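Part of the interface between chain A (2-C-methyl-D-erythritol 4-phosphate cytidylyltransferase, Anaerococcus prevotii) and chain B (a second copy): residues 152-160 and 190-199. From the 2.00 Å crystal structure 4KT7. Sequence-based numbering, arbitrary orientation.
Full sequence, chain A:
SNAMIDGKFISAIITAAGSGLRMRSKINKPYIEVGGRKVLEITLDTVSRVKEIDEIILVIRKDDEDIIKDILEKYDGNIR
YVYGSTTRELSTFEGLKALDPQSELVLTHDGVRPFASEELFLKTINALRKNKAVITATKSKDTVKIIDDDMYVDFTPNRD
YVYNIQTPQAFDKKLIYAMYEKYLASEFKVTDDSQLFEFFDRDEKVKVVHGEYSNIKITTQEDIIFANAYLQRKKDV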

# COMPACT_ATOMS: atom_id res chain seq x y z
N TYR A 152 -14.55 -9.02 -11.00
CA TYR A 152 -14.04 -10.38 -10.83
C TYR A 152 -12.54 -10.29 -10.96
O TYR A 152 -12.03 -9.36 -11.58
N VAL A 153 -11.83 -11.24 -10.37
CA VAL A 153 -10.39 -11.30 -10.52
C VAL A 153 -10.00 -11.70 -11.94
O VAL A 153 -10.43 -12.75 -12.45
N ASP A 154 -9.19 -10.86 -12.59
CA ASP A 154 -8.56 -11.24 -13.85
C ASP A 154 -7.42 -12.21 -13.57
O ASP A 154 -7.47 -13.36 -13.99
N PHE A 155 -6.41 -11.75 -12.85
CA PHE A 155 -5.30 -12.62 -12.46
C PHE A 155 -4.52 -11.99 -11.30
O PHE A 155 -4.70 -10.81 -10.97
N THR A 156 -3.67 -12.80 -10.68
CA THR A 156 -2.80 -12.33 -9.61
C THR A 156 -1.41 -12.17 -10.19
O THR A 156 -0.81 -13.16 -10.61
N PRO A 157 -0.90 -10.93 -10.22
CA PRO A 157 0.43 -10.74 -10.79
C PRO A 157 1.45 -11.43 -9.92
O PRO A 157 1.21 -11.62 -8.72
N ASN A 158 2.56 -11.83 -10.52
CA ASN A 158 3.68 -12.40 -9.78
C ASN A 158 4.10 -11.38 -8.73
O ASN A 158 4.50 -10.28 -9.07
N ARG A 159 3.99 -11.75 -7.46
CA ARG A 159 4.21 -10.85 -6.32
C ARG A 159 5.60 -10.24 -6.21
O ARG A 159 5.75 -9.15 -5.64
N ASP A 160 6.60 -10.95 -6.69
CA ASP A 160 7.98 -10.47 -6.62
C ASP A 160 8.24 -9.26 -7.52
O ASP A 160 9.28 -8.60 -7.41
N VAL B 190 1.30 -20.17 -3.13
CA VAL B 190 0.23 -19.24 -3.46
C VAL B 190 0.26 -18.01 -2.55
O VAL B 190 0.68 -18.10 -1.39
N THR B 191 -0.17 -16.87 -3.09
CA THR B 191 -0.29 -15.62 -2.35
C THR B 191 -1.44 -15.66 -1.33
O THR B 191 -1.35 -15.09 -0.24
N ASP B 192 -2.53 -16.32 -1.72
CA ASP B 192 -3.73 -16.39 -0.88
C ASP B 192 -4.62 -17.50 -1.43
O ASP B 192 -4.33 -18.05 -2.49
N ASP B 193 -5.69 -17.84 -0.71
CA ASP B 193 -6.50 -18.99 -1.10
C ASP B 193 -7.14 -18.80 -2.48
O ASP B 193 -7.30 -19.76 -3.23
N SER B 194 -7.49 -17.57 -2.82
CA SER B 194 -8.19 -17.34 -4.07
C SER B 194 -7.31 -17.57 -5.29
O SER B 194 -7.82 -17.78 -6.40
N GLN B 195 -5.99 -17.57 -5.09
CA GLN B 195 -5.09 -17.83 -6.21
C GLN B 195 -5.19 -19.29 -6.64
O GLN B 195 -4.77 -19.65 -7.75
N LEU B 196 -5.75 -20.12 -5.77
CA LEU B 196 -5.89 -21.54 -6.09
C LEU B 196 -6.73 -21.76 -7.36
O LEU B 196 -6.50 -22.71 -8.10
N PHE B 197 -7.68 -20.85 -7.62
CA PHE B 197 -8.57 -20.96 -8.77
C PHE B 197 -7.86 -20.68 -10.09
O PHE B 197 -8.31 -21.13 -11.14
N GLU B 198 -6.75 -19.95 -10.00
CA GLU B 198 -5.86 -19.74 -11.13
C GLU B 198 -4.94 -20.93 -11.35
O GLU B 198 -4.84 -21.45 -12.46
N PHE B 199 -4.26 -21.36 -10.29
CA PHE B 199 -3.29 -22.45 -10.38
C PHE B 199 -3.91 -23.75 -10.87
O PHE B 199 -3.27 -24.54 -11.57

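The contact between the two stretches is small, burying 289 Å² with both sides summed, and it is organised around Thr A156 and Glu B198. The chain A segment leaves its short strand at Phe A155 and runs on as a loop, while the chain B segment turns from a loop into a helix, so that Thr B191, Gln B195 and Glu B198 present their side chains to the same region of chain A.

Glu B198 points toward chain A and reaches it in an m, t conformation, with chi3 at 68°. With chi2 t (171°) the side chain is extended, and the carboxylate at its end meets both the backbone and the side chain of Thr A156. The amide N of Thr A156 donates to OE1 of Glu B198 at 2.9 Å with an N-H...O angle of 164°, close to linear. The hydroxyl OG1 of Thr A156 donates to OE2 of Glu B198 at 2.5 Å, a very short hydrogen bond. The two oxygens of one carboxylate thus each accept a hydrogen from a single residue. The m rotamer of Thr A156, with chi1 at -50°, brings OG1 to the same side as its own N and makes this two-pronged arrangement possible.

That rotamer also positions the methyl group. CG2 of Thr A156 lies 3.8 Å from OG1 of Thr B191, and CB of Thr A156 is 3.9 Å from NE2 of Gln B195, both at van der Waals range. Thr A156 is buried and gives up more area to this contact than any other residue of the two stretches. Beside it the carboxylate of Glu B198 is flanked by Phe A155, whose CA is 3.5 Å from OE1 of Glu B198. The p rotamer of Phe A155 carries the ring away from chain B, leaving its CB, 3.7 Å from OE1 of Glu B198, as the nearest part of the side chain. Val A153, t at chi1, points toward chain B but only grazes it, with CG1 4.3 Å from OE2 of Glu B198.

At the other end of the contact, Arg A159 packs against Thr B191: CD of Arg A159 is 3.5 Å from CG2 of Thr B191. The arginine is not in ideal wells at chi1 (-108°) or chi3 (140°), and its guanidinium meets the threonine methyl obliquely. No polar contact joins the two, and NE of Arg A159 is satisfied elsewhere in the structure.

The chain B surface is held in shape from within. Gln B195 extends, t at both chi1 and chi2, so that its OE1 accepts from the amide N of Thr B191 at 2.6 Å and 171°, and its NE2 is left facing Thr A156. Thr B191 is in the p rotamer, which places OG1 2.8 Å from OD1 of Asp B192. Asp B192, also p, in turn accepts at OD2 from the amide N of Ser B194 (2.9 Å) and, very shortly, from its OG (2.4 Å).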

# COMPACT_ATOMS: atom_id res chain seq x y z
CB TYR A 152 -14.60 -11.31 -11.90
CG TYR A 152 -16.05 -11.67 -11.69
CD1 TYR A 152 -16.40 -12.71 -10.84
CD2 TYR A 152 -17.06 -10.97 -12.32
CE1 TYR A 152 -17.72 -13.06 -10.65
CE2 TYR A 152 -18.40 -11.31 -12.12
CZ TYR A 152 -18.72 -12.35 -11.28
OH TYR A 152 -20.03 -12.70 -11.06
CB VAL A 153 -9.77 -12.29 -9.50
CG1 VAL A 153 -8.27 -12.50 -9.77
CG2 VAL A 153 -9.99 -11.78 -8.08
CB ASP A 154 -8.01 -10.02 -14.58
CG ASP A 154 -8.95 -9.51 -15.65
OD1 ASP A 154 -9.93 -10.22 -15.96
OD2 ASP A 154 -8.69 -8.41 -16.19
CB PHE A 155 -4.36 -12.88 -13.66
CG PHE A 155 -3.57 -11.66 -14.08
CD1 PHE A 155 -4.18 -10.65 -14.79
CD2 PHE A 155 -2.24 -11.52 -13.74
CE1 PHE A 155 -3.46 -9.53 -15.17
CE2 PHE A 155 -1.51 -10.41 -14.12
CZ PHE A 155 -2.13 -9.40 -14.83
CB THR A 156 -2.72 -13.34 -8.46
OG1 THR A 156 -4.04 -13.74 -8.06
CG2 THR A 156 -1.99 -12.74 -7.26
CB PRO A 157 0.65 -9.23 -10.71
CG PRO A 157 -0.73 -8.64 -10.62
CD PRO A 157 -1.55 -9.66 -9.87
CB ASN A 158 4.84 -12.65 -10.75
CG ASN A 158 5.99 -13.37 -10.10
OD1 ASN A 158 6.14 -13.34 -8.87
ND2 ASN A 158 6.81 -14.03 -10.91
CB ARG A 159 3.93 -11.57 -5.01
CG ARG A 159 2.67 -11.12 -4.33
CD ARG A 159 2.58 -11.71 -2.95
NE ARG A 159 2.05 -10.76 -1.97
CZ ARG A 159 2.76 -10.28 -0.95
NH1 ARG A 159 4.02 -10.65 -0.78
NH2 ARG A 159 2.20 -9.42 -0.11
CB ASP A 160 8.94 -11.57 -7.03
CG ASP A 160 9.03 -12.66 -6.00
OD1 ASP A 160 9.09 -12.31 -4.79
OD2 ASP A 160 9.04 -13.85 -6.39
CB VAL B 190 -1.15 -19.93 -3.40
CG1 VAL B 190 -1.16 -21.18 -4.26
CG2 VAL B 190 -1.50 -20.29 -1.96
CB THR B 191 -0.57 -14.45 -3.31
OG1 THR B 191 -1.79 -14.69 -4.03
CG2 THR B 191 0.59 -14.28 -4.31
CB ASP B 192 -4.48 -15.05 -0.91
CG ASP B 192 -5.21 -14.83 -2.24
OD1 ASP B 192 -4.52 -14.58 -3.26
OD2 ASP B 192 -6.46 -14.92 -2.25
CB ASP B 193 -7.57 -19.30 -0.05
CG ASP B 193 -6.98 -19.70 1.30
OD1 ASP B 193 -5.93 -20.39 1.31
OD2 ASP B 193 -7.57 -19.35 2.35
CB SER B 194 -8.84 -15.95 -4.10
OG SER B 194 -7.88 -14.93 -4.15
CB GLN B 195 -3.64 -17.48 -5.87
CG GLN B 195 -2.75 -17.33 -7.10
CD GLN B 195 -1.32 -16.99 -6.76
OE1 GLN B 195 -0.88 -17.14 -5.62
NE2 GLN B 195 -0.57 -16.52 -7.76
CB LEU B 196 -6.49 -22.30 -4.90
CG LEU B 196 -5.60 -22.46 -3.66
CD1 LEU B 196 -6.35 -23.11 -2.48
CD2 LEU B 196 -4.37 -23.27 -4.03
CB PHE B 197 -9.80 -20.06 -8.58
CG PHE B 197 -10.68 -20.52 -7.45
CD1 PHE B 197 -10.44 -20.10 -6.15
CD2 PHE B 197 -11.70 -21.43 -7.68
CE1 PHE B 197 -11.22 -20.55 -5.11
CE2 PHE B 197 -12.49 -21.89 -6.63
CZ PHE B 197 -12.24 -21.45 -5.35
CB GLU B 198 -5.01 -18.48 -10.93
CG GLU B 198 -5.79 -17.18 -10.96
CD GLU B 198 -4.95 -15.99 -10.53
OE1 GLU B 198 -4.02 -15.62 -11.27
OE2 GLU B 198 -5.22 -15.45 -9.44
CB PHE B 199 -2.61 -22.70 -9.04
CG PHE B 199 -1.36 -21.90 -8.84
CD1 PHE B 199 -0.26 -22.10 -9.66
CD2 PHE B 199 -1.28 -20.97 -7.82
CE1 PHE B 199 0.90 -21.37 -9.47
CE2 PHE B 199 -0.12 -20.24 -7.63
CZ PHE B 199 0.97 -20.44 -8.45